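Local coordinates for protein protease (Penicillium cyclopium, PDB 5Z6O) that cleaves peptide bonds as a subtilisin-type serine protease of the proteinase K kind and carries a bound calcium ion, at residues N180-T188 with V202-K210; R255-K263 with T272-I280. All blocks are in the same frame, centred on the assembly; numbering follows the deposited sequence.

How the contacts relate
Contact 1 (180-188 with 202-210) pairs the last two strands of the seven-stranded parallel sheet and is largely buried, with its calcium site at one end. Contact 2 (255-263 with 272-280) is only partly buried: its centre lies about 15 Å from the centre of the chain, against about 10 Å for that of contact 1. The first combines a metal site with parallel-strand backbone hydrogen bonds; the second pairs two short antiparallel strands and adds a lysine ammonium bound to carbonyls at the end of helix 249-259. L205 of contact 1 touches I256, V257 and L276 of contact 2; Y206 N lies 2.9 Å from K274 O and Y206 O 3.0 Å from L276 N, both probable hydrogen bonds.

Contact 1. Residues N180-T188 with V202-K210; sequences NVCTIAAST and VVDLYAPGK. With CA (calcium ion), chain B.
D204 OD2 is gripped twice: it binds the calcium ion at 2.4 Å and accepts the T183 amide through its anti lone pair, T183 N to D204 OD2 being 2.8 Å and nearly straight (172°). OD1 also binds the ion, making the carboxylate bidentate, and V181 O and five waters complete eight ligands. With CG beside its backbone N (chi1 -68°), the D204 side chain crosses that of T183 at about a right angle and brings OD2 to its amide, while D204 N returns a hydrogen bond to T183 O. The parallel strands 182-187 and 205-208 pair through A185 N to L205 O (3.0 Å), A207 N to A185 O and S187 N to A207 O. On one face I184 and L205 lie side by side, I184 CD1 3.7 Å from L205 CD2. On the other, A185 CB sits over the Y206 ring, 3.8 Å from its centroid and 15° off the normal, a CH-pi contact. Strand 205-208 is the last of the sheet's seven, its far edge probably pairing at Y206 with K274 and L276. Helix 249-259 covers L205 and is tied to strand 182-187 by the C182-C253 disulfide, whereas helix 227-245 packs on I184 and A207.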
loop_
_atom_site.group_PDB
_atom_site.type_symbol
_atom_site.label_atom_id
_atom_site.label_comp_id
_atom_site.label_asym_id
_atom_site.label_seq_id
_atom_site.Cartn_x
_atom_site.Cartn_y
_atom_site.Cartn_z
ATOM N N ASN A 180 -1.244 -13.886 -7.893
ATOM C CA ASN A 180 -0.638 -12.743 -8.574
ATOM C C ASN A 180 -0.747 -11.414 -7.853
ATOM O O ASN A 180 -0.434 -10.384 -8.488
ATOM C CB ASN A 180 -1.249 -12.552 -9.970
ATOM C CG ASN A 180 -1.121 -13.799 -10.807
ATOM O OD1 ASN A 180 -0.021 -14.349 -10.937
ATOM N ND2 ASN A 180 -2.239 -14.280 -11.340
ATOM N N VAL A 181 -1.192 -11.376 -6.596
ATOM C CA VAL A 181 -1.177 -10.126 -5.835
ATOM C C VAL A 181 0.191 -9.976 -5.223
ATOM O O VAL A 181 0.982 -10.919 -5.223
ATOM C CB VAL A 181 -2.267 -10.090 -4.744
ATOM C CG1 VAL A 181 -3.653 -10.160 -5.363
ATOM C CG2 VAL A 181 -2.065 -11.208 -3.740
ATOM N N CYS A 182 0.496 -8.772 -4.722
ATOM C CA CYS A 182 1.793 -8.506 -4.120
ATOM C C CYS A 182 1.517 -8.442 -2.619
ATOM O O CYS A 182 0.887 -7.497 -2.139
ATOM C CB CYS A 182 2.375 -7.206 -4.683
ATOM S SG CYS A 182 4.190 -7.167 -4.727
ATOM N N THR A 183 1.878 -9.500 -1.899
ATOM C CA THR A 183 1.487 -9.658 -0.499
ATOM C C THR A 183 2.629 -9.213 0.412
ATOM O O THR A 183 3.757 -9.718 0.283
ATOM C CB THR A 183 1.158 -11.126 -0.230
ATOM O OG1 THR A 183 0.062 -11.519 -1.066
ATOM C CG2 THR A 183 0.789 -11.347 1.209
ATOM N N ILE A 184 2.330 -8.310 1.362
ATOM C CA ILE A 184 3.372 -7.513 2.021
ATOM C C ILE A 184 3.358 -7.796 3.523
ATOM O O ILE A 184 2.331 -7.620 4.186
ATOM C CB ILE A 184 3.181 -6.004 1.768
ATOM C CG1 ILE A 184 2.918 -5.697 0.287
ATOM C CG2 ILE A 184 4.386 -5.230 2.278
ATOM C CD1 ILE A 184 3.995 -6.317 -0.634
ATOM N N ALA A 185 4.506 -8.195 4.065
ATOM C CA ALA A 185 4.680 -8.367 5.501
ATOM C C ALA A 185 5.313 -7.121 6.109
ATOM O O ALA A 185 5.826 -6.245 5.401
ATOM C CB ALA A 185 5.540 -9.612 5.792
ATOM N N ALA A 186 5.238 -7.024 7.438
ATOM C CA ALA A 186 5.594 -5.794 8.145
ATOM C C ALA A 186 6.960 -5.897 8.819
ATOM O O ALA A 186 7.221 -6.858 9.552
ATOM C CB ALA A 186 4.541 -5.465 9.195
ATOM N N SER A 187 7.811 -4.879 8.623
ATOM C CA SER A 187 9.128 -4.847 9.257
ATOM C C SER A 187 9.182 -3.748 10.311
ATOM O O SER A 187 8.330 -2.858 10.341
ATOM C CB SER A 187 10.236 -4.620 8.211
ATOM O OG SER A 187 10.217 -3.295 7.679
ATOM N N THR A 188 10.229 -3.786 11.162
ATOM C CA THR A 188 10.408 -2.790 12.216
ATOM C C THR A 188 11.614 -1.918 11.900
ATOM O O THR A 188 12.389 -2.213 10.995
ATOM C CB THR A 188 10.642 -3.455 13.573
ATOM O OG1 THR A 188 11.930 -4.135 13.531
ATOM C CG2 THR A 188 9.538 -4.467 13.857
ATOM N N VAL A 202 3.754 -17.227 0.638
ATOM C CA VAL A 202 3.004 -16.322 -0.235
ATOM C C VAL A 202 3.442 -14.876 -0.072
ATOM O O VAL A 202 3.043 -14.037 -0.878
ATOM C CB VAL A 202 1.477 -16.350 -0.024
ATOM C CG1 VAL A 202 0.944 -17.710 -0.336
ATOM C CG2 VAL A 202 1.088 -15.932 1.382
ATOM N N VAL A 203 4.234 -14.561 0.955
ATOM C CA VAL A 203 4.702 -13.189 1.138
ATOM C C VAL A 203 5.734 -12.855 0.067
ATOM O O VAL A 203 6.724 -13.573 -0.115
ATOM C CB VAL A 203 5.267 -13.007 2.554
ATOM C CG1 VAL A 203 6.008 -11.662 2.683
ATOM C CG2 VAL A 203 4.139 -13.055 3.557
ATOM N N ASP A 204 5.524 -11.743 -0.634
ATOM C CA ASP A 204 6.452 -11.343 -1.679
ATOM C C ASP A 204 7.618 -10.532 -1.118
ATOM O O ASP A 204 8.759 -10.660 -1.598
ATOM C CB ASP A 204 5.706 -10.528 -2.748
ATOM C CG ASP A 204 4.709 -11.389 -3.518
ATOM O OD1 ASP A 204 5.183 -12.241 -4.297
ATOM O OD2 ASP A 204 3.488 -11.302 -3.279
ATOM N N LEU A 205 7.356 -9.675 -0.127
ATOM C CA LEU A 205 8.440 -8.908 0.510
ATOM C C LEU A 205 7.912 -8.226 1.771
ATOM O O LEU A 205 6.713 -8.237 2.059
ATOM C CB LEU A 205 9.057 -7.870 -0.437
ATOM C CG LEU A 205 8.173 -6.706 -0.828
ATOM C CD1 LEU A 205 9.063 -5.475 -1.153
ATOM C CD2 LEU A 205 7.360 -7.025 -2.093
ATOM N N TYR A 206 8.839 -7.633 2.515
ATOM C CA TYR A 206 8.586 -6.815 3.700
ATOM C C TYR A 206 8.578 -5.345 3.325
ATOM O O TYR A 206 9.284 -4.919 2.405
ATOM C CB TYR A 206 9.681 -7.004 4.784
ATOM C CG TYR A 206 9.503 -8.271 5.614
ATOM C CD1 TYR A 206 9.892 -9.536 5.114
ATOM C CD2 TYR A 206 8.920 -8.200 6.892
ATOM C CE1 TYR A 206 9.687 -10.705 5.889
ATOM C CE2 TYR A 206 8.726 -9.349 7.674
ATOM C CZ TYR A 206 9.113 -10.579 7.173
ATOM O OH TYR A 206 8.905 -11.666 7.991
ATOM N N ALA A 207 7.833 -4.563 4.110
ATOM C CA ALA A 207 7.925 -3.113 4.049
ATOM C C ALA A 207 7.680 -2.596 5.445
ATOM O O ALA A 207 7.105 -3.315 6.275
ATOM C CB ALA A 207 6.899 -2.525 3.065
ATOM N N PRO A 208 8.068 -1.353 5.732
ATOM C CA PRO A 208 7.944 -0.823 7.097
ATOM C C PRO A 208 6.505 -0.868 7.570
ATOM O O PRO A 208 5.595 -0.399 6.878
ATOM C CB PRO A 208 8.441 0.621 6.957
ATOM C CG PRO A 208 9.500 0.517 5.902
ATOM C CD PRO A 208 8.904 -0.477 4.882
ATOM N N GLY A 209 6.308 -1.413 8.772
ATOM C CA GLY A 209 4.949 -1.639 9.216
ATOM C C GLY A 209 4.726 -1.393 10.678
ATOM O O GLY A 209 3.593 -1.514 11.139
ATOM N N LYS A 210 5.774 -1.083 11.439
ATOM C CA LYS A 210 5.596 -0.820 12.866
ATOM C C LYS A 210 5.937 0.623 13.154
ATOM O O LYS A 210 6.998 1.118 12.723
ATOM C CB LYS A 210 6.471 -1.746 13.719
ATOM C CG LYS A 210 6.376 -1.419 15.231
ATOM C CD LYS A 210 7.148 -2.454 16.062
ATOM C CE LYS A 210 6.937 -2.206 17.562
ATOM N NZ LYS A 210 7.860 -1.158 18.020
HETATM CA CA CA B . 2.729 -12.797 -5.018
HETATM O O HOH W 1 0.850 -14.358 -6.025
HETATM O O HOH W 2 1.265 -13.234 -3.298
HETATM O O HOH W 3 3.530 -14.464 -3.730
HETATM O O HOH W 4 3.108 -11.836 -7.144
HETATM O O HOH W 5 4.046 -14.514 -6.084
#

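Contact 2. Residues R255-K263 with T272-I280; sequences RIVQDAITK and TTKLLYNGI
Antiparallel I261 and L275 form a hydrogen-bonded pair, L275 N to I261 O 2.8 Å and I261 N to L275 O 3.2 Å, in a short beta hairpin that follows directly on helix 249-259. K274 reaches back from it to the helix's C-terminal end: its chain stays extended through chi3 and bends at chi4 (-109°), so that NZ hydrogen-bonds V257 O (2.8 Å) and A260 O (3.2 Å). The first carbonyl is met 20° from its plane, the second from above. K274 CD passes V257 CG1, the two side chains crossing at about a right angle, and CB rests on A260 CB. Cut back to an alanine, the side chain loses its ammonium, and V257 O and A260 O would probably lack that donor, with a gap left beside V257 CG1. A water links the segments, donating to I256 O and accepting from Y277 N. I256 CG2 meets L276 CD1, while L205 of strand 205-208 touches both residues. Both faces of the Y277 ring meet a neighbour near the rim: G279 N of its own segment lies 3.3 Å above one, and I261 CD1 makes a CH-pi contact over the other, 4.0 Å from the ring centroid and 18° off its normal.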
loop_
_atom_site.group_PDB
_atom_site.type_symbol
_atom_site.label_atom_id
_atom_site.label_comp_id
_atom_site.label_asym_id
_atom_site.label_seq_id
_atom_site.Cartn_x
_atom_site.Cartn_y
_atom_site.Cartn_z
ATOM N N ARG A 255 9.306 -6.631 -10.284
ATOM C CA ARG A 255 10.360 -5.619 -10.324
ATOM C C ARG A 255 10.699 -5.109 -8.917
ATOM O O ARG A 255 11.875 -4.907 -8.582
ATOM C CB ARG A 255 9.915 -4.469 -11.220
ATOM C CG ARG A 255 10.886 -3.283 -11.261
ATOM C CD ARG A 255 12.257 -3.690 -11.792
ATOM N NE ARG A 255 13.074 -2.492 -11.906
ATOM C CZ ARG A 255 14.394 -2.492 -11.902
ATOM N NH1 ARG A 255 15.047 -1.337 -11.991
ATOM N NH2 ARG A 255 15.051 -3.643 -11.793
ATOM N N ILE A 256 9.681 -4.896 -8.082
ATOM C CA ILE A 256 9.930 -4.515 -6.690
ATOM C C ILE A 256 10.698 -5.609 -5.960
ATOM O O ILE A 256 11.628 -5.327 -5.196
ATOM C CB ILE A 256 8.601 -4.185 -5.997
ATOM C CG1 ILE A 256 8.097 -2.854 -6.523
ATOM C CG2 ILE A 256 8.731 -4.194 -4.463
ATOM C CD1 ILE A 256 6.594 -2.666 -6.268
ATOM N N VAL A 257 10.368 -6.872 -6.212
ATOM C CA VAL A 257 11.087 -7.937 -5.520
ATOM C C VAL A 257 12.546 -7.988 -5.984
ATOM O O VAL A 257 13.467 -8.220 -5.183
ATOM C CB VAL A 257 10.366 -9.293 -5.710
ATOM C CG1 VAL A 257 11.273 -10.431 -5.266
ATOM C CG2 VAL A 257 8.974 -9.298 -4.989
ATOM N N GLN A 258 12.780 -7.719 -7.277
ATOM C CA GLN A 258 14.132 -7.714 -7.833
ATOM C C GLN A 258 14.976 -6.595 -7.226
ATOM O O GLN A 258 16.167 -6.781 -6.954
ATOM C CB GLN A 258 14.050 -7.561 -9.361
ATOM C CG GLN A 258 15.375 -7.496 -10.050
ATOM C CD GLN A 258 15.238 -7.343 -11.558
ATOM O OE1 GLN A 258 14.428 -6.549 -12.051
ATOM N NE2 GLN A 258 16.038 -8.110 -12.301
ATOM N N ASP A 259 14.379 -5.415 -7.034
ATOM C CA ASP A 259 15.082 -4.267 -6.424
ATOM C C ASP A 259 15.320 -4.451 -4.927
ATOM O O ASP A 259 16.204 -3.803 -4.355
ATOM C CB ASP A 259 14.233 -3.002 -6.581
ATOM C CG ASP A 259 14.578 -2.158 -7.780
ATOM O OD1 ASP A 259 15.738 -2.149 -8.275
ATOM O OD2 ASP A 259 13.652 -1.395 -8.172
ATOM N N ALA A 260 14.490 -5.237 -4.256
ATOM C CA ALA A 260 14.523 -5.318 -2.783
ATOM C C ALA A 260 15.841 -5.918 -2.283
ATOM O O ALA A 260 16.463 -6.738 -2.950
ATOM C CB ALA A 260 13.338 -6.185 -2.287
ATOM N N ILE A 261 16.245 -5.531 -1.074
ATOM C CA ILE A 261 17.512 -5.955 -0.466
ATOM C C ILE A 261 17.241 -6.963 0.637
ATOM O O ILE A 261 16.237 -6.871 1.349
ATOM C CB ILE A 261 18.287 -4.741 0.074
ATOM C CG1 ILE A 261 18.563 -3.812 -1.096
ATOM C CG2 ILE A 261 19.595 -5.180 0.638
ATOM C CD1 ILE A 261 19.217 -2.548 -0.711
ATOM N N THR A 262 18.130 -7.951 0.777
ATOM C CA THR A 262 17.889 -8.983 1.779
ATOM C C THR A 262 18.327 -8.444 3.142
ATOM O O THR A 262 19.438 -8.669 3.636
ATOM C CB THR A 262 18.613 -10.263 1.379
ATOM O OG1 THR A 262 17.958 -10.841 0.240
ATOM C CG2 THR A 262 18.570 -11.254 2.472
ATOM N N LYS A 263 17.426 -7.683 3.769
ATOM C CA LYS A 263 17.781 -6.980 4.982
ATOM C C LYS A 263 17.106 -7.468 6.238
ATOM O O LYS A 263 17.494 -7.019 7.311
ATOM C CB LYS A 263 17.427 -5.496 4.860
ATOM C CG LYS A 263 18.102 -4.901 3.765
ATOM C CD LYS A 263 19.599 -5.050 4.004
ATOM C CE LYS A 263 20.246 -3.922 4.843
ATOM N NZ LYS A 263 21.102 -4.430 5.985
ATOM N N THR A 272 10.567 -14.951 2.797
ATOM C CA THR A 272 11.582 -14.074 2.225
ATOM C C THR A 272 12.108 -13.096 3.256
ATOM O O THR A 272 11.415 -12.731 4.202
ATOM C CB THR A 272 11.012 -13.291 1.039
ATOM O OG1 THR A 272 12.061 -12.527 0.456
ATOM C CG2 THR A 272 9.921 -12.324 1.498
ATOM N N THR A 273 13.364 -12.679 3.089
ATOM C CA THR A 273 13.913 -11.638 3.932
ATOM C C THR A 273 14.134 -10.343 3.160
ATOM O O THR A 273 14.850 -9.473 3.647
ATOM C CB THR A 273 15.210 -12.110 4.580
ATOM O OG1 THR A 273 16.175 -12.348 3.562
ATOM C CG2 THR A 273 14.972 -13.414 5.274
ATOM N N LYS A 274 13.480 -10.191 2.005
ATOM C CA LYS A 274 13.622 -9.006 1.160
ATOM C C LYS A 274 12.818 -7.843 1.715
ATOM O O LYS A 274 11.698 -8.021 2.191
ATOM C CB LYS A 274 13.158 -9.300 -0.273
ATOM C CG LYS A 274 14.289 -9.991 -1.071
ATOM C CD LYS A 274 13.951 -10.219 -2.522
ATOM C CE LYS A 274 15.216 -10.616 -3.329
ATOM N NZ LYS A 274 15.717 -9.547 -4.285
ATOM N N LEU A 275 13.428 -6.669 1.677
ATOM C CA LEU A 275 12.844 -5.430 2.197
ATOM C C LEU A 275 12.748 -4.411 1.068
ATOM O O LEU A 275 13.730 -4.195 0.352
ATOM C CB LEU A 275 13.720 -4.859 3.320
ATOM C CG LEU A 275 13.228 -3.468 3.847
ATOM C CD1 LEU A 275 11.821 -3.554 4.440
ATOM C CD2 LEU A 275 14.219 -2.991 4.906
ATOM N N LEU A 276 11.598 -3.733 0.960
ATOM C CA LEU A 276 11.374 -2.713 -0.067
ATOM C C LEU A 276 12.533 -1.722 -0.157
ATOM O O LEU A 276 12.943 -1.147 0.847
ATOM C CB LEU A 276 10.099 -1.945 0.284
ATOM C CG LEU A 276 9.616 -0.806 -0.649
ATOM C CD1 LEU A 276 9.395 -1.378 -2.063
ATOM C CD2 LEU A 276 8.335 -0.190 -0.040
ATOM N N TYR A 277 12.989 -1.472 -1.389
ATOM C CA TYR A 277 14.045 -0.498 -1.697
ATOM C C TYR A 277 13.705 0.162 -3.023
ATOM O O TYR A 277 13.376 -0.548 -3.974
ATOM C CB TYR A 277 15.391 -1.212 -1.794
ATOM C CG TYR A 277 16.515 -0.298 -2.171
ATOM C CD1 TYR A 277 16.864 0.776 -1.355
ATOM C CD2 TYR A 277 17.223 -0.497 -3.344
ATOM C CE1 TYR A 277 17.920 1.644 -1.729
ATOM C CE2 TYR A 277 18.259 0.329 -3.704
ATOM C CZ TYR A 277 18.599 1.397 -2.909
ATOM O OH TYR A 277 19.639 2.220 -3.300
ATOM N N ASN A 278 13.784 1.506 -3.108
ATOM C CA ASN A 278 13.297 2.186 -4.314
ATOM C C ASN A 278 14.342 2.282 -5.426
ATOM O O ASN A 278 14.020 2.815 -6.486
ATOM C CB ASN A 278 12.724 3.611 -3.977
ATOM C CG ASN A 278 13.801 4.654 -3.635
ATOM O OD1 ASN A 278 13.484 5.845 -3.489
ATOM N ND2 ASN A 278 15.030 4.235 -3.479
ATOM N N GLY A 279 15.563 1.779 -5.219
ATOM C CA GLY A 279 16.534 1.708 -6.291
ATOM C C GLY A 279 17.270 3.003 -6.582
ATOM O O GLY A 279 17.888 3.129 -7.646
ATOM N N ILE A 280 17.221 3.968 -5.674
ATOM C CA ILE A 280 17.683 5.317 -5.999
ATOM C C ILE A 280 19.203 5.375 -6.028
ATOM O O ILE A 280 19.768 6.204 -6.746
ATOM C CB ILE A 280 17.097 6.346 -5.013
ATOM C CG1 ILE A 280 17.322 7.774 -5.510
ATOM C CG2 ILE A 280 17.687 6.135 -3.625
ATOM C CD1 ILE A 280 16.408 8.184 -6.665
HETATM O O HOH W 6 12.067 -3.035 -3.666
#